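Local coordinates for protein adenine phosphoribosyltransferase (Leishmania donovani, PDB 1QCD) that probably catalyses the salvage of adenine, joining it to 5-phospho-alpha-D-ribose 1-diphosphate to give AMP and diphosphate, at residues S176-K181 and S204-T209. Sequence-based numbering, arbitrary orientation.
Sequences SIPFLK and SDDALT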
ATOM      1  N   SER A 176     -18.365   0.404  -2.637  1.00 21.71           N
ATOM      2  CA  SER A 176     -18.751   0.487  -4.042  1.00 23.15           C
ATOM      3  C   SER A 176     -19.697   1.660  -4.260  1.00 20.97           C
ATOM      4  O   SER A 176     -20.388   2.082  -3.332  1.00 19.12           O
ATOM      5  CB  SER A 176     -19.433  -0.800  -4.494  1.00 23.22           C
ATOM      6  OG  SER A 176     -20.682  -0.955  -3.844  1.00 28.91           O
ATOM      7  N   ILE A 177     -19.712   2.171  -5.493  1.00 21.04           N
ATOM      8  CA  ILE A 177     -20.557   3.298  -5.902  1.00 19.45           C
ATOM      9  C   ILE A 177     -21.514   2.734  -6.949  1.00 21.32           C
ATOM     10  O   ILE A 177     -21.321   2.936  -8.145  1.00 22.02           O
ATOM     11  CB  ILE A 177     -19.719   4.421  -6.587  1.00 18.22           C
ATOM     12  CG1 ILE A 177     -18.361   4.612  -5.895  1.00 12.04           C
ATOM     13  CG2 ILE A 177     -20.507   5.723  -6.604  1.00 18.43           C
ATOM     14  CD1 ILE A 177     -18.443   5.167  -4.509  1.00 15.42           C
ATOM     15  N   PRO A 178     -22.587   2.060  -6.513  1.00 25.19           N
ATOM     16  CA  PRO A 178     -23.552   1.470  -7.449  1.00 27.02           C
ATOM     17  C   PRO A 178     -24.078   2.365  -8.575  1.00 29.06           C
ATOM     18  O   PRO A 178     -24.461   1.873  -9.636  1.00 30.58           O
ATOM     19  CB  PRO A 178     -24.659   0.958  -6.521  1.00 28.34           C
ATOM     20  CG  PRO A 178     -24.548   1.839  -5.300  1.00 27.86           C
ATOM     21  CD  PRO A 178     -23.062   1.930  -5.122  1.00 27.90           C
ATOM     22  N   PHE A 179     -24.051   3.676  -8.366  1.00 31.15           N
ATOM     23  CA  PHE A 179     -24.527   4.610  -9.372  1.00 33.12           C
ATOM     24  C   PHE A 179     -23.707   4.545 -10.657  1.00 31.80           C
ATOM     25  O   PHE A 179     -24.253   4.681 -11.755  1.00 30.66           O
ATOM     26  CB  PHE A 179     -24.504   6.038  -8.831  1.00 40.69           C
ATOM     27  CG  PHE A 179     -24.944   7.062  -9.831  1.00 51.93           C
ATOM     28  CD1 PHE A 179     -26.293   7.159 -10.201  1.00 57.27           C
ATOM     29  CD2 PHE A 179     -24.015   7.910 -10.438  1.00 55.03           C
ATOM     30  CE1 PHE A 179     -26.712   8.089 -11.162  1.00 58.72           C
ATOM     31  CE2 PHE A 179     -24.418   8.845 -11.402  1.00 58.74           C
ATOM     32  CZ  PHE A 179     -25.771   8.935 -11.766  1.00 59.27           C
ATOM     33  N   LEU A 180     -22.397   4.351 -10.517  1.00 30.10           N
ATOM     34  CA  LEU A 180     -21.497   4.280 -11.669  1.00 28.27           C
ATOM     35  C   LEU A 180     -21.616   2.988 -12.480  1.00 30.15           C
ATOM     36  O   LEU A 180     -20.963   2.843 -13.509  1.00 32.37           O
ATOM     37  CB  LEU A 180     -20.050   4.532 -11.239  1.00 24.33           C
ATOM     38  CG  LEU A 180     -19.808   5.925 -10.648  1.00 21.25           C
ATOM     39  CD1 LEU A 180     -18.460   5.989  -9.987  1.00 23.14           C
ATOM     40  CD2 LEU A 180     -19.918   6.984 -11.721  1.00 20.09           C
ATOM     41  N   LYS A 181     -22.455   2.064 -12.004  1.00 32.93           N
ATOM     42  CA  LYS A 181     -22.737   0.782 -12.663  1.00 32.90           C
ATOM     43  C   LYS A 181     -21.564  -0.042 -13.184  1.00 31.22           C
ATOM     44  O   LYS A 181     -21.688  -0.726 -14.197  1.00 30.18           O
ATOM     45  CB  LYS A 181     -23.754   0.994 -13.785  1.00 36.67           C
ATOM     46  CG  LYS A 181     -25.150   0.532 -13.432  1.00 44.83           C
ATOM     47  CD  LYS A 181     -26.188   1.256 -14.256  1.00 51.46           C
ATOM     48  CE  LYS A 181     -26.224   2.731 -13.880  1.00 55.24           C
ATOM     49  NZ  LYS A 181     -27.348   3.456 -14.538  1.00 58.41           N
ATOM     50  N   SER A 204     -22.029  -0.363   0.438  1.00 25.34           N
ATOM     51  CA  SER A 204     -22.490   0.460  -0.667  1.00 27.17           C
ATOM     52  C   SER A 204     -22.393   1.900  -0.182  1.00 29.16           C
ATOM     53  O   SER A 204     -22.588   2.161   1.005  1.00 29.77           O
ATOM     54  CB  SER A 204     -23.941   0.115  -0.986  1.00 26.24           C
ATOM     55  OG  SER A 204     -24.441   0.932  -2.023  1.00 30.33           O
ATOM     56  N   ASP A 205     -22.086   2.833  -1.079  1.00 30.96           N
ATOM     57  CA  ASP A 205     -21.977   4.229  -0.676  1.00 31.56           C
ATOM     58  C   ASP A 205     -23.354   4.822  -0.400  1.00 32.11           C
ATOM     59  O   ASP A 205     -23.466   5.950   0.070  1.00 32.91           O
ATOM     60  CB  ASP A 205     -21.204   5.053  -1.715  1.00 35.40           C
ATOM     61  CG  ASP A 205     -22.091   5.640  -2.789  1.00 39.89           C
ATOM     62  OD1 ASP A 205     -22.123   6.883  -2.908  1.00 43.25           O
ATOM     63  OD2 ASP A 205     -22.750   4.864  -3.512  1.00 41.53           O
ATOM     64  N   ASP A 206     -24.398   4.057  -0.719  1.00 34.49           N
ATOM     65  CA  ASP A 206     -25.774   4.481  -0.474  1.00 36.09           C
ATOM     66  C   ASP A 206     -25.932   4.552   1.027  1.00 34.75           C
ATOM     67  O   ASP A 206     -26.680   5.380   1.541  1.00 38.29           O
ATOM     68  CB  ASP A 206     -26.785   3.469  -1.039  1.00 39.69           C
ATOM     69  CG  ASP A 206     -26.913   3.540  -2.560  1.00 46.66           C
ATOM     70  OD1 ASP A 206     -26.570   4.591  -3.152  1.00 47.79           O
ATOM     71  OD2 ASP A 206     -27.370   2.543  -3.167  1.00 49.27           O
ATOM     72  N   ALA A 207     -25.181   3.696   1.718  1.00 31.48           N
ATOM     73  CA  ALA A 207     -25.198   3.613   3.166  1.00 30.35           C
ATOM     74  C   ALA A 207     -24.475   4.775   3.855  1.00 29.33           C
ATOM     75  O   ALA A 207     -24.649   4.993   5.056  1.00 31.76           O
ATOM     76  CB  ALA A 207     -24.602   2.286   3.611  1.00 29.02           C
ATOM     77  N   LEU A 208     -23.658   5.515   3.115  1.00 26.26           N
ATOM     78  CA  LEU A 208     -22.940   6.636   3.713  1.00 26.86           C
ATOM     79  C   LEU A 208     -23.772   7.903   3.644  1.00 28.15           C
ATOM     80  O   LEU A 208     -24.130   8.363   2.563  1.00 27.35           O
ATOM     81  CB  LEU A 208     -21.581   6.834   3.038  1.00 27.14           C
ATOM     82  CG  LEU A 208     -20.595   5.662   3.190  1.00 28.26           C
ATOM     83  CD1 LEU A 208     -19.279   5.984   2.490  1.00 24.54           C
ATOM     84  CD2 LEU A 208     -20.360   5.338   4.668  1.00 24.96           C
ATOM     85  N   THR A 209     -24.077   8.466   4.807  1.00 30.20           N
ATOM     86  CA  THR A 209     -24.898   9.667   4.880  1.00 34.39           C
ATOM     87  C   THR A 209     -24.154  10.913   5.357  1.00 36.68           C
ATOM     88  O   THR A 209     -22.934  11.005   5.228  1.00 34.57           O
ATOM     89  CB  THR A 209     -26.124   9.429   5.776  1.00 35.48           C
ATOM     90  OG1 THR A 209     -25.697   9.188   7.122  1.00 37.10           O
ATOM     91  CG2 THR A 209     -26.907   8.220   5.275  1.00 36.91           C
TER
HETATM   92  O   HOH W   1     -24.110   4.895  -5.998  1.00 36.36           O
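Two neighbouring parallel strands of the type I phosphoribosyltransferase fold run out here, and the contact joins the turns that follow them. Ser176 and Ser204 form a parallel beta bridge, with CA atoms 5.0 Å apart and both side chains on the same face of the sheet. Asp205 N donates to Ser176 O at 2.9 Å. This bond carries the strand pairing on to the residue after Ser204. Beyond it, segment 176-181 enters a 3-10 turn at 178-180, and segment 204-209 turns through 205-207. Pro178 faces the 205-207 turn with the CG and CD atoms of its ring. Pro178 CG lies 3.4 Å from Ser204 OG. The Asp206 side chain runs alongside Pro178 in the opposite sense, with Asp206 OD2 3.6 Å from Pro178 CG. Ser204 OG also takes a weak hydrogen bond from Asp206 N. The Asp205 side chain lies roughly perpendicular to that of Ile177, with Asp205 CB 3.9 Å from Ile177 CD1. Asp205 CG is placed between its backbone N and carbonyl carbon (chi1 89°), which brings Asp205 OD2 to 3.4 Å from Pro178 CD. The contact borders the nucleotide site. Asp205 OD1 makes a long, weak ion pair with the AMP-binding Arg40, which also donates to Leu208 O, and Ile177 lies beside Val147, another AMP-binding residue. A water bridges the two turns: it accepts from Phe179 N at 2.7 Å and donates to Asp205 OD2.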